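Local coordinates for protein transcriptional regulator, putative (Pseudomonas syringae pv. tomato, PDB 2R5F) that probably acts as a DNA-binding transcriptional regulator of the SorC family, this fragment being its putative sugar-binding domain, at residues A[41-46]-A[251-256]. Residues are numbered along the deposited sequence; the frame is centred on the assembly and turned at random.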
ATOM      1  N   GLN A  41       1.175  -6.234  12.303  1.00 36.50           N
ATOM      2  CA  GLN A  41       1.443  -5.205  13.318  1.00 36.77           C
ATOM      3  C   GLN A  41       2.887  -4.707  13.287  1.00 36.09           C
ATOM      4  O   GLN A  41       3.133  -3.523  13.513  1.00 35.29           O
ATOM      5  CB  GLN A  41       1.119  -5.703  14.746  1.00 37.10           C
ATOM      6  CG  GLN A  41      -0.397  -5.931  15.105  1.00 39.05           C
ATOM      7  CD  GLN A  41      -1.326  -4.752  14.760  1.00 40.57           C
ATOM      8  OE1 GLN A  41      -0.909  -3.599  14.706  1.00 41.23           O
ATOM      9  NE2 GLN A  41      -2.601  -5.058  14.514  1.00 41.22           N
ATOM     10  N   ALA A  42       3.829  -5.629  13.057  1.00 35.07           N
ATOM     11  CA  ALA A  42       5.240  -5.283  12.844  1.00 34.66           C
ATOM     12  C   ALA A  42       5.416  -4.426  11.586  1.00 34.25           C
ATOM     13  O   ALA A  42       6.147  -3.443  11.600  1.00 34.56           O
ATOM     14  CB  ALA A  42       6.134  -6.565  12.781  1.00 33.72           C
ATOM     15  N   ILE A  43       4.772  -4.825  10.490  1.00 34.68           N
ATOM     16  CA  ILE A  43       4.835  -4.046   9.230  1.00 34.36           C
ATOM     17  C   ILE A  43       4.188  -2.677   9.404  1.00 35.44           C
ATOM     18  O   ILE A  43       4.786  -1.643   9.047  1.00 35.78           O
ATOM     19  CB  ILE A  43       4.231  -4.815   8.006  1.00 34.28           C
ATOM     20  CG1 ILE A  43       5.126  -6.016   7.657  1.00 34.35           C
ATOM     21  CG2 ILE A  43       4.110  -3.880   6.753  1.00 33.13           C
ATOM     22  CD1 ILE A  43       4.422  -7.057   6.851  1.00 31.24           C
ATOM     23  N   GLY A  44       2.971  -2.660   9.945  1.00 35.74           N
ATOM     24  CA  GLY A  44       2.287  -1.381  10.221  1.00 37.33           C
ATOM     25  C   GLY A  44       3.125  -0.453  11.085  1.00 37.70           C
ATOM     26  O   GLY A  44       3.293   0.720  10.775  1.00 39.58           O
ATOM     27  N   SER A  45       3.675  -0.971  12.165  1.00 37.85           N
ATOM     28  CA  SER A  45       4.540  -0.167  13.044  1.00 37.12           C
ATOM     29  C   SER A  45       5.766   0.424  12.347  1.00 36.64           C
ATOM     30  O   SER A  45       6.079   1.598  12.527  1.00 35.55           O
ATOM     31  CB  SER A  45       4.984  -0.984  14.258  1.00 37.31           C
ATOM     32  OG  SER A  45       5.907  -0.211  15.009  1.00 39.42           O
ATOM     33  N   ALA A  46       6.461  -0.396  11.552  1.00 36.45           N
ATOM     34  CA  ALA A  46       7.610   0.073  10.784  1.00 36.27           C
ATOM     35  C   ALA A  46       7.160   1.134   9.764  1.00 36.73           C
ATOM     36  O   ALA A  46       7.853   2.134   9.553  1.00 35.77           O
ATOM     37  CB  ALA A  46       8.301  -1.110  10.090  1.00 35.95           C
ATOM     38  N   VAL A 251       9.456   0.882  -2.420  1.00 41.68           N
ATOM     39  CA  VAL A 251       9.789   0.487  -1.062  1.00 39.96           C
ATOM     40  C   VAL A 251       8.877  -0.671  -0.693  1.00 39.66           C
ATOM     41  O   VAL A 251       7.663  -0.642  -0.935  1.00 38.89           O
ATOM     42  CB  VAL A 251       9.604   1.668  -0.047  1.00 40.90           C
ATOM     43  CG1 VAL A 251      10.089   1.278   1.393  1.00 39.87           C
ATOM     44  CG2 VAL A 251      10.309   2.954  -0.553  1.00 40.02           C
ATOM     45  N   LEU A 252       9.465  -1.720  -0.129  1.00 38.51           N
ATOM     46  CA  LEU A 252       8.670  -2.807   0.423  1.00 37.91           C
ATOM     47  C   LEU A 252       9.039  -2.951   1.859  1.00 37.31           C
ATOM     48  O   LEU A 252      10.217  -3.026   2.171  1.00 37.43           O
ATOM     49  CB  LEU A 252       8.954  -4.124  -0.325  1.00 37.42           C
ATOM     50  CG  LEU A 252       8.432  -5.401   0.311  1.00 37.79           C
ATOM     51  CD1 LEU A 252       6.893  -5.539   0.234  1.00 37.15           C
ATOM     52  CD2 LEU A 252       9.185  -6.589  -0.341  1.00 38.91           C
ATOM     53  N   ILE A 253       8.033  -2.953   2.730  1.00 37.27           N
ATOM     54  CA  ILE A 253       8.212  -3.313   4.127  1.00 37.83           C
ATOM     55  C   ILE A 253       7.536  -4.665   4.374  1.00 38.60           C
ATOM     56  O   ILE A 253       6.362  -4.838   4.066  1.00 37.43           O
ATOM     57  CB  ILE A 253       7.624  -2.264   5.080  1.00 38.58           C
ATOM     58  CG1 ILE A 253       8.248  -0.872   4.770  1.00 38.39           C
ATOM     59  CG2 ILE A 253       7.858  -2.716   6.524  1.00 36.18           C
ATOM     60  CD1 ILE A 253       7.582   0.307   5.553  1.00 37.45           C
ATOM     61  N   THR A 254       8.313  -5.629   4.884  1.00 38.27           N
ATOM     62  CA  THR A 254       7.852  -6.991   4.999  1.00 37.07           C
ATOM     63  C   THR A 254       8.562  -7.684   6.145  1.00 37.19           C
ATOM     64  O   THR A 254       9.539  -7.176   6.686  1.00 38.11           O
ATOM     65  CB  THR A 254       8.055  -7.784   3.648  1.00 37.14           C
ATOM     66  OG1 THR A 254       7.305  -8.995   3.716  1.00 37.97           O
ATOM     67  CG2 THR A 254       9.517  -8.105   3.349  1.00 33.86           C
ATOM     68  N   ASP A 255       8.093  -8.856   6.518  1.00 38.02           N
ATOM     69  CA  ASP A 255       8.715  -9.599   7.636  1.00 38.39           C
ATOM     70  C   ASP A 255       9.873 -10.489   7.170  1.00 37.42           C
ATOM     71  O   ASP A 255      10.063 -10.682   5.963  1.00 37.53           O
ATOM     72  CB  ASP A 255       7.642 -10.447   8.340  1.00 39.19           C
ATOM     73  CG  ASP A 255       6.979 -11.425   7.388  1.00 39.93           C
ATOM     74  OD1 ASP A 255       6.223 -10.971   6.516  1.00 36.74           O
ATOM     75  OD2 ASP A 255       7.251 -12.638   7.490  1.00 42.91           O
ATOM     76  N   VAL A 256      10.630 -11.045   8.125  1.00 37.54           N
ATOM     77  CA  VAL A 256      11.769 -11.925   7.834  1.00 37.81           C
ATOM     78  C   VAL A 256      11.389 -13.177   7.032  1.00 37.07           C
ATOM     79  O   VAL A 256      12.068 -13.543   6.100  1.00 36.91           O
ATOM     80  CB  VAL A 256      12.511 -12.456   9.144  1.00 38.10           C
ATOM     81  CG1 VAL A 256      13.761 -13.240   8.766  1.00 39.29           C
ATOM     82  CG2 VAL A 256      12.888 -11.371  10.057  1.00 37.83           C
TER
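The carboxylate of D255, which I43 approaches, is held by the start of the helix that follows it: OD1 is hydrogen-bonded to the T258 hydroxyl. D255 sits at the N-cap of helix 256-262, and its side chain caps a backbone N just beyond V256. I43 CD1 lies 4.3 Å from D255 OD1, a loose van der Waals approach by a methyl group. No hydrogen bond links 41-46 to 251-256; the contact is van der Waals, burying about 215 Å² over both sides, and is made by aliphatic groups against each other and against the strand backbone.

I43 supplies most of the helix's share. Its chi1 of -68° puts CG1 beside the backbone N and anti to the carbonyl carbon; CG2, the other branch, is anti to N and comes within 3.6 Å of I253 O, a contact of methyl with carbonyl. The CG1 branch reaches the strand backbone, chi2 of 160° carrying CD1 to 3.9 Å from T254 CA. On the strand, the CB of I253 points toward the helix, and I253 CG2 lies 3.9 Å from I43 CG2. The same I253 methyl also meets A46 CB at 3.9 Å; I253 thus bears on two residues three apart, hence on neighbouring turns of the helix. The CB of T254 points the other way, and its OG1 is hydrogen-bonded to A231 O.

The segment axes approach to 7.9 Å with their directions 145° apart, so the helix runs roughly antiparallel to the strand, consistent with a helix covering the parallel part of the sheet in a Rossmann-like alpha/beta domain. Strand 251-255 pairs in parallel with both 24-28 and 226-230. Helix 36-54 spans all three: A42 and A46 touch V28 of the first neighbour, and I43 touches L230 of the second.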